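Local coordinates for protein alpha-1,2-mannosidase (Bacteroides thetaiotaomicron, PDB 2WW2) that hydrolyses alpha-mannosides as an inverting, calcium-dependent mannosidase of glycoside hydrolase family 92 from a human gut bacterium, at residues A681-I686 and S715-P720; K688-G693 and E711-M716; R163-A168 and F184-S189. All blocks are in the same frame, centred on the assembly; numbering follows the deposited sequence.

Interaction 1 (A681-I686 and S715-P720); sequences ADRPYI and SMDSVP
Asp717 O accepts the backbone N-H of Tyr685 at N-O 3.3 Å, and the CA of Arg683 also leans on it, with CA-O 3.2 Å. The return bond is shorter, Asp717 N to Tyr685 O at 2.9 Å. Together they make the antiparallel hydrogen-bonded pair that starts the pairing of strands 685-691 and 710-717 in the mixed sheet of the family 92 catalytic region. Outside the strands a water takes over. It donates to both Asp682 O and Ser718 O. The water oxygen is 2.7 Å from Asp682 O.

The Tyr685 ring carries much of the side-chain contact. Its CG stands anti to the carbonyl carbon (chi1 -61°), and the ring lies alongside Pro720. Pro720 CD sits over one face, 3.8 Å from the Tyr685 ring centroid, in a CH-pi contact. Pro684 CG lies over the opposite face, toward the rim. Ser718 O meets the ring near its plane, 3.5 Å from Tyr685 CE2. An alanine in place of Tyr685 would probably open a gap between Pro684 and Pro720 and leave Pro720 without its CH-pi partner.

Met716 is bent at chi2 and chi3, and its CE comes 3.4 Å from Pro684 O. Arg683 lays its guanidinium over Asp717 CA, while its NE is held by Asp678 O. Arg683 NH1 and Asp717 OD1 are 4.3 Å apart, and no N-H points at that oxygen. Asp717 OD1 instead accepts Ser718 N. At that distance the charges probably attract without a directed bond, so the specific hold comes from backbone bonds, the shared water and the tyrosine between two prolines.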
ATOM      1  N   ALA A 681       4.126  29.741  10.648  1.00 14.52           N
ATOM      2  CA  ALA A 681       3.908  28.423  10.053  1.00 15.61           C
ATOM      3  C   ALA A 681       4.354  28.352   8.585  1.00 16.09           C
ATOM      4  O   ALA A 681       4.853  27.310   8.128  1.00 17.46           O
ATOM      5  CB  ALA A 681       2.441  28.015  10.195  1.00 16.15           C
ATOM      6  N   ASP A 682       4.200  29.446   7.839  1.00 15.63           N
ATOM      7  CA  ASP A 682       4.583  29.419   6.426  1.00 15.56           C
ATOM      8  C   ASP A 682       5.933  30.081   6.164  1.00 14.92           C
ATOM      9  O   ASP A 682       6.272  30.398   5.022  1.00 15.07           O
ATOM     10  CB  ASP A 682       3.482  30.021   5.540  1.00 16.36           C
ATOM     11  CG  ASP A 682       3.289  31.510   5.780  1.00 19.28           C
ATOM     12  OD1 ASP A 682       3.614  31.990   6.890  1.00 21.63           O
ATOM     13  OD2 ASP A 682       2.803  32.197   4.856  1.00 23.58           O
ATOM     14  N   ARG A 683       6.704  30.290   7.229  1.00 13.48           N
ATOM     15  CA  ARG A 683       8.031  30.862   7.110  1.00 12.45           C
ATOM     16  C   ARG A 683       9.067  29.948   7.777  1.00 11.97           C
ATOM     17  O   ARG A 683       9.707  30.324   8.760  1.00 12.54           O
ATOM     18  CB  ARG A 683       8.061  32.276   7.699  1.00 12.44           C
ATOM     19  CG  ARG A 683       7.196  33.281   6.917  1.00 14.34           C
ATOM     20  CD  ARG A 683       6.889  34.556   7.723  1.00 17.48           C
ATOM     21  NE  ARG A 683       7.998  35.500   7.669  1.00 18.96           N
ATOM     22  CZ  ARG A 683       8.237  36.318   6.643  1.00 20.63           C
ATOM     23  NH1 ARG A 683       7.433  36.310   5.586  1.00 21.32           N
ATOM     24  NH2 ARG A 683       9.282  37.144   6.670  1.00 18.67           N
ATOM     25  N   PRO A 684       9.240  28.730   7.237  1.00 11.20           N
ATOM     26  CA  PRO A 684      10.167  27.765   7.833  1.00 10.71           C
ATOM     27  C   PRO A 684      11.636  28.004   7.472  1.00 10.44           C
ATOM     28  O   PRO A 684      12.524  27.413   8.088  1.00 10.87           O
ATOM     29  CB  PRO A 684       9.699  26.437   7.223  1.00 10.51           C
ATOM     30  CG  PRO A 684       9.244  26.839   5.830  1.00 11.30           C
ATOM     31  CD  PRO A 684       8.586  28.198   6.025  1.00 11.06           C
ATOM     32  N   TYR A 685      11.896  28.848   6.483  1.00  9.93           N
ATOM     33  CA  TYR A 685      13.242  28.962   5.907  1.00 10.47           C
ATOM     34  C   TYR A 685      14.108  30.001   6.614  1.00 10.20           C
ATOM     35  O   TYR A 685      13.626  31.069   6.983  1.00 11.18           O
ATOM     36  CB  TYR A 685      13.158  29.327   4.411  1.00 10.15           C
ATOM     37  CG  TYR A 685      12.433  28.290   3.585  1.00 11.08           C
ATOM     38  CD1 TYR A 685      13.003  27.034   3.364  1.00 11.73           C
ATOM     39  CD2 TYR A 685      11.178  28.555   3.038  1.00 10.10           C
ATOM     40  CE1 TYR A 685      12.344  26.067   2.624  1.00 10.94           C
ATOM     41  CE2 TYR A 685      10.512  27.598   2.296  1.00 11.68           C
ATOM     42  CZ  TYR A 685      11.101  26.356   2.084  1.00 11.72           C
ATOM     43  OH  TYR A 685      10.454  25.392   1.332  1.00 11.47           O
ATOM     44  N   ILE A 686      15.395  29.704   6.761  1.00  9.98           N
ATOM     45  CA  ILE A 686      16.338  30.697   7.270  1.00  9.90           C
ATOM     46  C   ILE A 686      16.900  31.505   6.091  1.00 10.22           C
ATOM     47  O   ILE A 686      17.614  30.969   5.239  1.00 10.25           O
ATOM     48  CB  ILE A 686      17.488  30.035   8.079  1.00  9.35           C
ATOM     49  CG1 ILE A 686      16.942  29.292   9.311  1.00  9.57           C
ATOM     50  CG2 ILE A 686      18.561  31.062   8.480  1.00  8.68           C
ATOM     51  CD1 ILE A 686      17.972  28.370   9.946  1.00  7.36           C
ATOM     52  N   SER A 715      16.614  35.387  10.504  1.00 13.25           N
ATOM     53  CA  SER A 715      15.608  36.080   9.701  1.00 13.53           C
ATOM     54  C   SER A 715      14.863  35.016   8.911  1.00 13.56           C
ATOM     55  O   SER A 715      15.443  34.399   8.004  1.00 14.07           O
ATOM     56  CB  SER A 715      16.275  37.056   8.732  1.00 13.38           C
ATOM     57  OG  SER A 715      17.019  38.034   9.434  1.00 13.36           O
ATOM     58  N   MET A 716      13.603  34.780   9.263  1.00 12.81           N
ATOM     59  CA  MET A 716      12.829  33.693   8.667  1.00 13.10           C
ATOM     60  C   MET A 716      12.094  34.203   7.431  1.00 13.33           C
ATOM     61  O   MET A 716      11.738  35.372   7.371  1.00 14.01           O
ATOM     62  CB  MET A 716      11.819  33.112   9.667  1.00 12.58           C
ATOM     63  CG  MET A 716      12.415  32.725  11.021  1.00 12.85           C
ATOM     64  SD  MET A 716      13.739  31.516  10.902  1.00 13.00           S
ATOM     65  CE  MET A 716      12.870  30.079  10.238  1.00 11.01           C
ATOM     66  N   ASP A 717      11.880  33.325   6.452  1.00 13.01           N
ATOM     67  CA  ASP A 717      11.281  33.713   5.180  1.00 12.65           C
ATOM     68  C   ASP A 717      10.364  32.598   4.688  1.00 12.20           C
ATOM     69  O   ASP A 717      10.503  31.450   5.108  1.00 11.24           O
ATOM     70  CB  ASP A 717      12.387  33.983   4.155  1.00 12.79           C
ATOM     71  CG  ASP A 717      11.938  34.903   3.030  1.00 14.56           C
ATOM     72  OD1 ASP A 717      10.737  35.254   2.971  1.00 14.23           O
ATOM     73  OD2 ASP A 717      12.794  35.273   2.198  1.00 16.41           O
ATOM     74  N   SER A 718       9.440  32.939   3.790  1.00 11.31           N
ATOM     75  CA  SER A 718       8.550  31.958   3.172  1.00 11.31           C
ATOM     76  C   SER A 718       9.139  31.299   1.926  1.00 11.38           C
ATOM     77  O   SER A 718       8.550  30.358   1.387  1.00 11.79           O
ATOM     78  CB  SER A 718       7.218  32.621   2.799  1.00 10.81           C
ATOM     79  OG  SER A 718       7.492  33.719   1.965  1.00 11.49           O
ATOM     80  N   VAL A 719      10.274  31.795   1.444  1.00 11.35           N
ATOM     81  CA  VAL A 719      10.968  31.122   0.349  1.00 11.95           C
ATOM     82  C   VAL A 719      12.395  30.808   0.786  1.00 11.95           C
ATOM     83  O   VAL A 719      12.946  31.488   1.639  1.00 11.46           O
ATOM     84  CB  VAL A 719      10.995  31.961  -0.943  1.00 12.02           C
ATOM     85  CG1 VAL A 719       9.566  32.408  -1.329  1.00 13.44           C
ATOM     86  CG2 VAL A 719      11.926  33.167  -0.796  1.00 12.38           C
ATOM     87  N   PRO A 720      12.972  29.741   0.234  1.00 12.38           N
ATOM     88  CA  PRO A 720      14.305  29.304   0.656  1.00 12.67           C
ATOM     89  C   PRO A 720      15.361  30.239   0.115  1.00 13.23           C
ATOM     90  O   PRO A 720      15.151  30.853  -0.942  1.00 13.69           O
ATOM     91  CB  PRO A 720      14.453  27.933   0.003  1.00 12.41           C
ATOM     92  CG  PRO A 720      13.485  27.962  -1.164  1.00 14.07           C
ATOM     93  CD  PRO A 720      12.323  28.782  -0.672  1.00 12.36           C
TER
HETATM   94  O   HOH W   1       6.191  29.168   2.669  1.00 16.78           O

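Interaction 2 (K688-G693 and E711-M716); sequences KALLNG and ELNLSM
Ala689 and Leu714 meet on one face of the strand pair, with Ala689 CB 3.6 Å from Leu714 CD2. Leu712 lies on the same face. Its CG is anti to the backbone N (chi1 -177°), and its CD1 comes 4.3 Å from Ala689 CB and equally near Leu691 CB. The methyl of Ala689 thus touches Leu712 and Leu714. Phe672 of strand 671-675 and Phe696 add to this apolar face against Leu691 and Leu712.

The other face carries Lys688, Leu690, Asn713 and Ser715. Lys688 and Ser715 touch at their CB atoms, 4.1 Å apart, and the extended lysine then leads away. Ser715 OG shares a water with Asn713 O. Leu690 and Asn713 also meet through their CB atoms. The end of Glu711 leads away, and its OE2 is hydrogen-bonded to Ser675 OG.

Backbone bonds set this register. Ser715 N reaches Lys688 O at 2.9 Å, almost straight at the hydrogen (178°). Leu690 and Asn713 exchange two bonds, the shorter from Asn713 N to Leu690 O at 2.8 Å. Asn692 N closes the row on Glu711 O.

This is regular antiparallel pairing, apolar on one face and more polar on the other, between neighbouring strands of a mixed sheet in the family 92 catalytic region.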
ATOM      1  N   LYS A 688      18.648  34.567   6.544  1.00 13.04           N
ATOM      2  CA  LYS A 688      19.918  35.112   7.005  1.00 13.63           C
ATOM      3  C   LYS A 688      20.094  34.780   8.483  1.00 13.34           C
ATOM      4  O   LYS A 688      19.105  34.644   9.216  1.00 13.30           O
ATOM      5  CB  LYS A 688      19.896  36.634   6.806  1.00 13.75           C
ATOM      6  CG  LYS A 688      21.206  37.331   7.099  1.00 16.60           C
ATOM      7  CD  LYS A 688      21.056  38.857   6.944  1.00 18.88           C
ATOM      8  CE  LYS A 688      22.337  39.562   7.391  1.00 23.36           C
ATOM      9  NZ  LYS A 688      22.108  40.971   7.851  1.00 24.78           N
ATOM     10  N   ALA A 689      21.339  34.653   8.932  1.00 12.65           N
ATOM     11  CA  ALA A 689      21.598  34.464  10.365  1.00 12.79           C
ATOM     12  C   ALA A 689      22.792  35.294  10.860  1.00 12.91           C
ATOM     13  O   ALA A 689      23.782  35.473  10.149  1.00 12.53           O
ATOM     14  CB  ALA A 689      21.810  32.985  10.681  1.00 12.54           C
ATOM     15  N   LEU A 690      22.662  35.830  12.069  1.00 13.10           N
ATOM     16  CA  LEU A 690      23.781  36.396  12.805  1.00 13.16           C
ATOM     17  C   LEU A 690      24.041  35.544  14.050  1.00 12.98           C
ATOM     18  O   LEU A 690      23.106  35.211  14.795  1.00 13.34           O
ATOM     19  CB  LEU A 690      23.484  37.841  13.215  1.00 13.58           C
ATOM     20  CG  LEU A 690      23.094  38.856  12.139  1.00 14.03           C
ATOM     21  CD1 LEU A 690      22.727  40.183  12.786  1.00 16.38           C
ATOM     22  CD2 LEU A 690      24.233  39.055  11.132  1.00 15.75           C
ATOM     23  N   LEU A 691      25.294  35.163  14.263  1.00 12.08           N
ATOM     24  CA  LEU A 691      25.688  34.543  15.517  1.00 11.99           C
ATOM     25  C   LEU A 691      26.496  35.565  16.296  1.00 12.06           C
ATOM     26  O   LEU A 691      27.560  36.003  15.837  1.00 12.07           O
ATOM     27  CB  LEU A 691      26.510  33.277  15.283  1.00 11.99           C
ATOM     28  CG  LEU A 691      27.058  32.582  16.529  1.00 12.92           C
ATOM     29  CD1 LEU A 691      25.924  32.124  17.493  1.00  9.96           C
ATOM     30  CD2 LEU A 691      27.922  31.385  16.128  1.00 12.50           C
ATOM     31  N   ASN A 692      25.974  35.984  17.446  1.00 11.85           N
ATOM     32  CA  ASN A 692      26.615  37.026  18.227  1.00 12.30           C
ATOM     33  C   ASN A 692      26.959  38.237  17.353  1.00 13.05           C
ATOM     34  O   ASN A 692      28.014  38.860  17.500  1.00 12.69           O
ATOM     35  CB  ASN A 692      27.844  36.458  18.939  1.00 12.13           C
ATOM     36  CG  ASN A 692      27.494  35.259  19.820  1.00 12.04           C
ATOM     37  OD1 ASN A 692      28.099  34.190  19.716  1.00 12.56           O
ATOM     38  ND2 ASN A 692      26.493  35.427  20.670  1.00  7.97           N
ATOM     39  N   GLY A 693      26.035  38.577  16.455  1.00 13.43           N
ATOM     40  CA  GLY A 693      26.127  39.808  15.681  1.00 13.68           C
ATOM     41  C   GLY A 693      26.958  39.703  14.417  1.00 14.49           C
ATOM     42  O   GLY A 693      27.100  40.678  13.691  1.00 13.92           O
ATOM     43  N   GLU A 711      23.731  34.552  21.200  1.00 13.29           N
ATOM     44  CA  GLU A 711      22.482  34.623  20.447  1.00 14.03           C
ATOM     45  C   GLU A 711      22.653  34.240  18.992  1.00 13.69           C
ATOM     46  O   GLU A 711      23.556  34.738  18.305  1.00 13.55           O
ATOM     47  CB  GLU A 711      21.863  36.027  20.534  1.00 14.19           C
ATOM     48  CG  GLU A 711      20.548  36.150  19.757  1.00 16.75           C
ATOM     49  CD  GLU A 711      19.766  37.417  20.094  1.00 23.37           C
ATOM     50  OE1 GLU A 711      20.084  38.065  21.113  1.00 26.49           O
ATOM     51  OE2 GLU A 711      18.830  37.770  19.341  1.00 24.72           O
ATOM     52  N   LEU A 712      21.778  33.346  18.532  1.00 13.24           N
ATOM     53  CA  LEU A 712      21.619  33.075  17.115  1.00 12.55           C
ATOM     54  C   LEU A 712      20.354  33.788  16.653  1.00 12.98           C
ATOM     55  O   LEU A 712      19.244  33.415  17.053  1.00 12.41           O
ATOM     56  CB  LEU A 712      21.483  31.573  16.884  1.00 12.25           C
ATOM     57  CG  LEU A 712      21.382  31.136  15.428  1.00 11.95           C
ATOM     58  CD1 LEU A 712      22.647  31.540  14.612  1.00 10.74           C
ATOM     59  CD2 LEU A 712      21.091  29.618  15.346  1.00 11.98           C
ATOM     60  N   ASN A 713      20.526  34.819  15.829  1.00 13.09           N
ATOM     61  CA  ASN A 713      19.426  35.678  15.366  1.00 13.88           C
ATOM     62  C   ASN A 713      19.053  35.320  13.933  1.00 14.17           C
ATOM     63  O   ASN A 713      19.805  35.623  13.001  1.00 14.23           O
ATOM     64  CB  ASN A 713      19.848  37.153  15.469  1.00 13.81           C
ATOM     65  CG  ASN A 713      18.792  38.134  14.947  1.00 16.10           C
ATOM     66  OD1 ASN A 713      17.739  37.756  14.457  1.00 17.14           O
ATOM     67  ND2 ASN A 713      19.092  39.417  15.060  1.00 19.44           N
ATOM     68  N   LEU A 714      17.891  34.684  13.756  1.00 13.76           N
ATOM     69  CA  LEU A 714      17.491  34.205  12.444  1.00 13.45           C
ATOM     70  C   LEU A 714      16.441  35.114  11.800  1.00 13.81           C
ATOM     71  O   LEU A 714      15.501  35.547  12.469  1.00 13.64           O
ATOM     72  CB  LEU A 714      16.932  32.786  12.552  1.00 13.45           C
ATOM     73  CG  LEU A 714      17.806  31.761  13.262  1.00 13.13           C
ATOM     74  CD1 LEU A 714      17.053  30.431  13.413  1.00 13.92           C
ATOM     75  CD2 LEU A 714      19.087  31.565  12.473  1.00 11.28           C
ATOM     76  N   SER A 715      16.614  35.387  10.504  1.00 13.25           N
ATOM     77  CA  SER A 715      15.608  36.080   9.701  1.00 13.53           C
ATOM     78  C   SER A 715      14.863  35.016   8.911  1.00 13.56           C
ATOM     79  O   SER A 715      15.443  34.399   8.004  1.00 14.07           O
ATOM     80  CB  SER A 715      16.275  37.056   8.732  1.00 13.38           C
ATOM     81  OG  SER A 715      17.019  38.034   9.434  1.00 13.36           O
ATOM     82  N   MET A 716      13.603  34.780   9.263  1.00 12.81           N
ATOM     83  CA  MET A 716      12.829  33.693   8.667  1.00 13.10           C
ATOM     84  C   MET A 716      12.094  34.203   7.431  1.00 13.33           C
ATOM     85  O   MET A 716      11.738  35.372   7.371  1.00 14.01           O
ATOM     86  CB  MET A 716      11.819  33.112   9.667  1.00 12.58           C
ATOM     87  CG  MET A 716      12.415  32.725  11.021  1.00 12.85           C
ATOM     88  SD  MET A 716      13.739  31.516  10.902  1.00 13.00           S
ATOM     89  CE  MET A 716      12.870  30.079  10.238  1.00 11.01           C
TER
HETATM   90  O   HOH W   2      19.358  37.521  10.965  1.00 16.12           O
HETATM   91  O   HOH W   3      23.239  37.654  16.914  1.00 17.20           O

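Interaction 3 (R163-A168 and F184-S189); sequences RLVKGA and FMMEFS
The Phe184 ring lies flat over Gly167, whose CA is 3.7 Å from the ring centroid in a CH-pi contact. Gly167 CA is offset toward the rim, and Phe80 stacks on the same phenylalanine. The Phe188 ring is met at its edge. Arg163 O lies in its plane, 3.6 Å from Phe188 CD2, and Val165 CG2 touches Phe188 CE2, also at the edge.

The two strands, 164-169 and 182-188, are antiparallel neighbours in the beta-rich N-terminal domain. Arg163 and Leu164 form a G1 beta bulge opposite Glu159 of strand 154-159.

Phe184 CG lies between the backbone N and the carbonyl carbon (chi1 62°), and the ring reaches across to the glycine. Gly167 has no CB, and the Phe184 ring occupies the place where one would be. Val165 CB packs 3.7 Å from Met186 CG on the same face as Phe184. On the other face Leu164 CD2 lies 3.7 Å from Glu187 CB, and Lys166 runs beside Met185. Glu187 itself forms a salt bridge with Arg232 of strand 229-236.

Paired backbone bonds join Val165 to Met186 and Gly167 to Phe184. At the other end, Phe188 O accepts Arg163 NH1 at 2.7 Å, 20° out of the guanidinium plane.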
ATOM      1  N   ARG A 163      -1.163   3.356  63.155  1.00 11.35           N
ATOM      2  CA  ARG A 163      -1.650   3.810  61.849  1.00 10.03           C
ATOM      3  C   ARG A 163      -0.595   3.605  60.764  1.00  8.93           C
ATOM      4  O   ARG A 163      -0.534   4.383  59.810  1.00  7.32           O
ATOM      5  CB  ARG A 163      -2.054   5.285  61.908  1.00  9.94           C
ATOM      6  CG  ARG A 163      -3.220   5.572  62.876  1.00 12.23           C
ATOM      7  CD  ARG A 163      -3.439   7.075  63.016  1.00 15.80           C
ATOM      8  NE  ARG A 163      -2.402   7.665  63.851  1.00 21.53           N
ATOM      9  CZ  ARG A 163      -1.546   8.616  63.470  1.00 23.51           C
ATOM     10  NH1 ARG A 163      -1.598   9.139  62.242  1.00 21.84           N
ATOM     11  NH2 ARG A 163      -0.650   9.070  64.347  1.00 23.02           N
ATOM     12  N   LEU A 164       0.228   2.559  60.916  1.00  8.47           N
ATOM     13  CA  LEU A 164       1.309   2.289  59.978  1.00  8.77           C
ATOM     14  C   LEU A 164       1.094   0.991  59.225  1.00  8.75           C
ATOM     15  O   LEU A 164       0.555   0.028  59.780  1.00  7.98           O
ATOM     16  CB  LEU A 164       2.662   2.174  60.709  1.00  9.29           C
ATOM     17  CG  LEU A 164       3.252   3.421  61.367  1.00 11.41           C
ATOM     18  CD1 LEU A 164       4.600   3.096  62.061  1.00 11.01           C
ATOM     19  CD2 LEU A 164       3.406   4.545  60.337  1.00 11.85           C
ATOM     20  N   VAL A 165       1.541   0.954  57.971  1.00  8.30           N
ATOM     21  CA  VAL A 165       1.652  -0.312  57.243  1.00  8.66           C
ATOM     22  C   VAL A 165       3.046  -0.389  56.647  1.00  8.74           C
ATOM     23  O   VAL A 165       3.525   0.581  56.079  1.00  8.81           O
ATOM     24  CB  VAL A 165       0.599  -0.450  56.117  1.00  8.36           C
ATOM     25  CG1 VAL A 165       0.934  -1.640  55.210  1.00  9.18           C
ATOM     26  CG2 VAL A 165      -0.801  -0.624  56.711  1.00  9.59           C
ATOM     27  N   LYS A 166       3.710  -1.529  56.789  1.00  9.36           N
ATOM     28  CA  LYS A 166       5.019  -1.705  56.172  1.00  9.31           C
ATOM     29  C   LYS A 166       4.983  -2.985  55.354  1.00  9.26           C
ATOM     30  O   LYS A 166       4.127  -3.838  55.585  1.00  9.32           O
ATOM     31  CB  LYS A 166       6.104  -1.798  57.250  1.00  9.75           C
ATOM     32  CG  LYS A 166       6.210  -0.518  58.092  1.00 12.29           C
ATOM     33  CD  LYS A 166       7.302  -0.615  59.163  1.00 16.16           C
ATOM     34  CE  LYS A 166       7.349   0.677  59.973  1.00 19.22           C
ATOM     35  NZ  LYS A 166       8.185   0.520  61.192  1.00 21.04           N
ATOM     36  N   GLY A 167       5.907  -3.146  54.409  1.00  8.65           N
ATOM     37  CA  GLY A 167       5.911  -4.384  53.633  1.00  7.94           C
ATOM     38  C   GLY A 167       7.097  -4.502  52.704  1.00  7.83           C
ATOM     39  O   GLY A 167       7.958  -3.607  52.643  1.00  7.20           O
ATOM     40  N   ALA A 168       7.149  -5.607  51.979  1.00  7.27           N
ATOM     41  CA  ALA A 168       8.196  -5.775  50.995  1.00  8.40           C
ATOM     42  C   ALA A 168       7.562  -6.318  49.742  1.00  8.54           C
ATOM     43  O   ALA A 168       6.725  -7.226  49.803  1.00  8.80           O
ATOM     44  CB  ALA A 168       9.277  -6.726  51.508  1.00  8.27           C
ATOM     45  N   PHE A 184       8.695  -0.901  51.716  1.00  9.03           N
ATOM     46  CA  PHE A 184       7.836   0.279  51.734  1.00  9.16           C
ATOM     47  C   PHE A 184       7.203   0.515  53.106  1.00  9.80           C
ATOM     48  O   PHE A 184       7.140  -0.388  53.949  1.00  8.74           O
ATOM     49  CB  PHE A 184       6.771   0.200  50.632  1.00  8.71           C
ATOM     50  CG  PHE A 184       5.816  -0.966  50.775  1.00  9.43           C
ATOM     51  CD1 PHE A 184       4.701  -0.876  51.612  1.00 11.30           C
ATOM     52  CD2 PHE A 184       6.012  -2.135  50.055  1.00 10.86           C
ATOM     53  CE1 PHE A 184       3.811  -1.950  51.733  1.00 11.69           C
ATOM     54  CE2 PHE A 184       5.134  -3.223  50.171  1.00  9.57           C
ATOM     55  CZ  PHE A 184       4.032  -3.134  51.007  1.00  9.03           C
ATOM     56  N   MET A 185       6.772   1.754  53.343  1.00 10.30           N
ATOM     57  CA  MET A 185       6.030   2.064  54.558  1.00 11.37           C
ATOM     58  C   MET A 185       5.064   3.183  54.272  1.00 11.10           C
ATOM     59  O   MET A 185       5.294   4.024  53.385  1.00 10.56           O
ATOM     60  CB  MET A 185       6.939   2.435  55.745  1.00 12.29           C
ATOM     61  CG  MET A 185       7.625   3.784  55.661  1.00 14.93           C
ATOM     62  SD  MET A 185       8.267   4.379  57.264  1.00 19.25           S
ATOM     63  CE  MET A 185       6.803   4.954  58.103  1.00 20.50           C
ATOM     64  N   MET A 186       3.978   3.189  55.028  1.00 10.49           N
ATOM     65  CA  MET A 186       2.987   4.235  54.868  1.00 10.47           C
ATOM     66  C   MET A 186       2.296   4.543  56.186  1.00 10.13           C
ATOM     67  O   MET A 186       2.263   3.721  57.107  1.00  9.88           O
ATOM     68  CB  MET A 186       1.972   3.849  53.798  1.00 10.54           C
ATOM     69  CG  MET A 186       1.112   2.687  54.158  1.00 11.35           C
ATOM     70  SD  MET A 186       0.074   2.187  52.769  1.00 16.84           S
ATOM     71  CE  MET A 186       1.272   1.249  51.832  1.00 12.08           C
ATOM     72  N   GLU A 187       1.757   5.743  56.274  1.00  9.35           N
ATOM     73  CA  GLU A 187       1.134   6.179  57.497  1.00  9.50           C
ATOM     74  C   GLU A 187      -0.201   6.786  57.125  1.00  9.55           C
ATOM     75  O   GLU A 187      -0.301   7.417  56.079  1.00  8.87           O
ATOM     76  CB  GLU A 187       2.026   7.226  58.156  1.00 10.36           C
ATOM     77  CG  GLU A 187       1.456   7.784  59.453  1.00 11.52           C
ATOM     78  CD  GLU A 187       2.231   8.986  59.944  1.00 14.92           C
ATOM     79  OE1 GLU A 187       2.424   9.945  59.171  1.00 17.33           O
ATOM     80  OE2 GLU A 187       2.656   8.968  61.102  1.00 16.89           O
ATOM     81  N   PHE A 188      -1.222   6.565  57.959  1.00  8.75           N
ATOM     82  CA  PHE A 188      -2.560   7.098  57.717  1.00  8.88           C
ATOM     83  C   PHE A 188      -2.866   8.146  58.785  1.00  8.90           C
ATOM     84  O   PHE A 188      -2.470   8.003  59.956  1.00  8.39           O
ATOM     85  CB  PHE A 188      -3.604   5.967  57.734  1.00  8.77           C
ATOM     86  CG  PHE A 188      -3.372   4.917  56.664  1.00 10.06           C
ATOM     87  CD1 PHE A 188      -4.034   4.988  55.449  1.00  9.11           C
ATOM     88  CD2 PHE A 188      -2.457   3.897  56.857  1.00 10.97           C
ATOM     89  CE1 PHE A 188      -3.808   4.040  54.449  1.00  9.12           C
ATOM     90  CE2 PHE A 188      -2.223   2.942  55.861  1.00 11.87           C
ATOM     91  CZ  PHE A 188      -2.903   3.012  54.662  1.00 11.07           C
ATOM     92  N   SER A 189      -3.582   9.190  58.394  1.00  9.02           N
ATOM     93  CA  SER A 189      -3.831  10.296  59.302  1.00  9.09           C
ATOM     94  C   SER A 189      -4.900   9.983  60.349  1.00  9.67           C
ATOM     95  O   SER A 189      -4.950  10.622  61.399  1.00  9.35           O
ATOM     96  CB  SER A 189      -4.242  11.537  58.497  1.00  9.49           C
ATOM     97  OG  SER A 189      -5.414  11.268  57.739  1.00  9.88           O
TER

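How the interactions relate
Interactions 1 and 2 are successive parts of one pairing, between strands 685-691 and 710-717, and share Ser715 and Met716. They touch where Ile686 CG2 packs on Leu714 CD2, 4.1 Å away. Interaction 2 is the regular part, running to the end of strand 685-691, with leucines against an alanine. Interaction 1 is the end where loops enter and a tyrosine, prolines and a water do the work. Interaction 3 belongs to the N-terminal domain, its centre about 57 Å from that of interaction 2, across the chain's centre. All three are partly buried. Interaction 3 has more buried residues: Phe184, Met186 and Phe188 on one face, Met185 on the other.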